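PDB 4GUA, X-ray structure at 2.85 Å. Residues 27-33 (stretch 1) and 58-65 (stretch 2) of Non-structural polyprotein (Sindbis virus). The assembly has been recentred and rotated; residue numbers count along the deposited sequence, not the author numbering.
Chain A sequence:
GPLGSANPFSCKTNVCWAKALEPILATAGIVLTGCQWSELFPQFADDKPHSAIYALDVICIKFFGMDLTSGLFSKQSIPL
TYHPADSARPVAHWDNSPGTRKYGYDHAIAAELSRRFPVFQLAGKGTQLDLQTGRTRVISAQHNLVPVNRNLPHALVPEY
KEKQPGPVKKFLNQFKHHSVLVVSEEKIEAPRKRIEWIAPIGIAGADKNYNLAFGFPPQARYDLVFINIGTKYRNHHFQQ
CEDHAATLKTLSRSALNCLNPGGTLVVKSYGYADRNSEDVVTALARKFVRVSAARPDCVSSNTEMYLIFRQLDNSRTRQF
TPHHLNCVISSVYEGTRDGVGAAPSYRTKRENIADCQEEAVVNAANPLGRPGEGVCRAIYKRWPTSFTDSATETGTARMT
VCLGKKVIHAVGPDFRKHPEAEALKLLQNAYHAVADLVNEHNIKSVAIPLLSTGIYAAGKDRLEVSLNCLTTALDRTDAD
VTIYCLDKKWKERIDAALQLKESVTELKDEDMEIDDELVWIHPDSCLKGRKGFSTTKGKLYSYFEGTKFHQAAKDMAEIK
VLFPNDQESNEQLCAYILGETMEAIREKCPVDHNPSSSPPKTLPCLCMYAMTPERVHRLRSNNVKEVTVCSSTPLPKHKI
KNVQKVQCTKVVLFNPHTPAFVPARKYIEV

Stretch 1, residues 27-33: TAGIVLT
Stretch 2 58-65: VICIKFFG

Ala28, Ile30 and Leu32 of an irregular segment pack against the last turns, up to Phe64, of a helix that begins earlier in the chain, through apolar side chains alone; no hydrogen bond crosses, and 267 Å² is buried, both sides summed. Gly29 closes the preceding helix in a Schellman motif (phi/psi 83/8), where a CB would jam against the carbonyl O of Ala28. From Ile30 to Leu32 the backbone is extended (-94/125, -131/110, -89/139), so side chains alternate: Ile30 and Leu32 point toward the helix, Val31 away. The CA atoms of Ala28 and Cys60 lie 9.7 Å apart, those of Ile30 and Phe63 8.6 Å. Ile30 (m, t) is central. Its CD1 sits over one face of the Phe63 ring, 3.8 Å from the centroid and 18° off the normal, a CH-pi contact, and also lies 3.9 Å from Phe64 CZ and 4.4 Å from Ile59 CG2. Phe63 (chi1 -82°, chi2 88°) thus offers a face to Ile30 and an edge to Leu32 (m, t), whose CD2 lies 3.7 Å from Phe63 CZ. Leu32 CD1 reaches Ile59 CD1 (Ile59 m, t) at 4.5 Å. The CA-to-CB bond of Phe64 points sideways, but chi1 -47° (m) directs the ring so that its CZ lies 4.0 Å from Ala28 CB, while chi2 -60° sets the ring plane, leaving Ala28 CB at the edge.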

# COMPACT_ATOMS: atom_id res chain seq x y z
N THR A 27 21.12 -5.28 23.14
CA THR A 27 21.69 -3.95 22.98
C THR A 27 20.75 -2.88 23.51
O THR A 27 21.17 -1.78 23.86
CB THR A 27 21.99 -3.61 21.51
OG1 THR A 27 20.76 -3.54 20.77
CG2 THR A 27 22.90 -4.66 20.88
N ALA A 28 19.46 -3.22 23.57
CA ALA A 28 18.45 -2.30 24.05
C ALA A 28 18.15 -2.53 25.52
O ALA A 28 17.24 -1.92 26.08
CB ALA A 28 17.17 -2.45 23.24
N GLY A 29 18.88 -3.44 26.15
CA GLY A 29 18.67 -3.75 27.55
C GLY A 29 17.55 -4.74 27.78
O GLY A 29 17.15 -5.00 28.91
N ILE A 30 17.03 -5.31 26.69
CA ILE A 30 15.90 -6.22 26.76
C ILE A 30 16.36 -7.66 26.84
O ILE A 30 17.13 -8.13 26.00
CB ILE A 30 14.99 -6.08 25.52
CG1 ILE A 30 14.41 -4.67 25.44
CG2 ILE A 30 13.89 -7.13 25.55
CD1 ILE A 30 13.70 -4.39 24.14
N VAL A 31 15.90 -8.36 27.87
CA VAL A 31 16.12 -9.80 27.97
C VAL A 31 14.82 -10.51 28.29
O VAL A 31 14.34 -10.43 29.42
CB VAL A 31 17.14 -10.08 29.07
CG1 VAL A 31 17.37 -11.56 29.19
CG2 VAL A 31 18.43 -9.39 28.74
N LEU A 32 14.30 -11.27 27.33
CA LEU A 32 12.99 -11.92 27.46
C LEU A 32 13.08 -13.30 28.10
O LEU A 32 14.00 -14.07 27.80
CB LEU A 32 12.31 -12.06 26.10
CG LEU A 32 11.89 -10.78 25.38
CD1 LEU A 32 11.32 -11.10 24.00
CD2 LEU A 32 10.87 -10.02 26.22
N THR A 33 12.15 -13.60 28.99
CA THR A 33 12.04 -14.95 29.53
C THR A 33 11.21 -15.81 28.59
O THR A 33 10.65 -15.30 27.61
CB THR A 33 11.38 -14.96 30.92
OG1 THR A 33 10.00 -14.58 30.81
CG2 THR A 33 12.08 -14.01 31.85
N VAL A 58 7.47 -6.31 16.20
CA VAL A 58 6.51 -6.50 17.28
C VAL A 58 7.11 -6.16 18.65
O VAL A 58 6.44 -5.56 19.50
CB VAL A 58 5.97 -7.94 17.31
CG1 VAL A 58 5.53 -8.33 18.72
CG2 VAL A 58 4.81 -8.11 16.33
N ILE A 59 8.36 -6.55 18.86
CA ILE A 59 9.01 -6.35 20.15
C ILE A 59 9.30 -4.88 20.35
O ILE A 59 9.18 -4.36 21.46
CB ILE A 59 10.31 -7.16 20.25
CG1 ILE A 59 9.99 -8.65 20.27
CG2 ILE A 59 11.08 -6.78 21.52
CD1 ILE A 59 11.12 -9.52 19.83
N CYS A 60 9.67 -4.21 19.27
CA CYS A 60 9.95 -2.79 19.33
C CYS A 60 8.67 -2.04 19.73
O CYS A 60 8.68 -1.22 20.65
CB CYS A 60 10.46 -2.30 17.97
SG CYS A 60 10.96 -0.57 17.94
N ILE A 61 7.56 -2.36 19.08
CA ILE A 61 6.30 -1.71 19.41
C ILE A 61 5.92 -1.98 20.86
O ILE A 61 5.47 -1.10 21.57
CB ILE A 61 5.14 -2.18 18.53
CG1 ILE A 61 5.41 -1.87 17.06
CG2 ILE A 61 3.83 -1.53 18.98
CD1 ILE A 61 4.31 -2.37 16.13
N LYS A 62 6.11 -3.22 21.30
CA LYS A 62 5.71 -3.60 22.64
C LYS A 62 6.50 -2.91 23.74
O LYS A 62 5.93 -2.50 24.73
CB LYS A 62 5.77 -5.12 22.80
CG LYS A 62 4.53 -5.84 22.30
CD LYS A 62 3.31 -5.44 23.13
CE LYS A 62 2.02 -5.89 22.50
NZ LYS A 62 1.66 -4.96 21.40
N PHE A 63 7.82 -2.79 23.58
CA PHE A 63 8.64 -2.12 24.59
C PHE A 63 8.65 -0.59 24.50
O PHE A 63 8.53 0.09 25.51
CB PHE A 63 10.08 -2.64 24.53
CG PHE A 63 10.29 -3.93 25.27
CD1 PHE A 63 10.10 -5.15 24.64
CD2 PHE A 63 10.65 -3.93 26.61
CE1 PHE A 63 10.28 -6.33 25.32
CE2 PHE A 63 10.83 -5.11 27.29
CZ PHE A 63 10.64 -6.31 26.65
N PHE A 64 8.86 -0.07 23.30
CA PHE A 64 9.00 1.37 23.09
C PHE A 64 7.77 2.10 22.52
O PHE A 64 7.82 3.30 22.28
CB PHE A 64 10.24 1.63 22.25
CG PHE A 64 11.44 0.86 22.72
CD1 PHE A 64 11.94 1.04 24.00
CD2 PHE A 64 12.07 -0.06 21.89
CE1 PHE A 64 13.03 0.33 24.45
CE2 PHE A 64 13.17 -0.76 22.34
CZ PHE A 64 13.65 -0.57 23.62
N GLY A 65 6.68 1.37 22.28
CA GLY A 65 5.48 1.98 21.71
C GLY A 65 5.63 2.59 20.33
O GLY A 65 4.83 3.46 19.95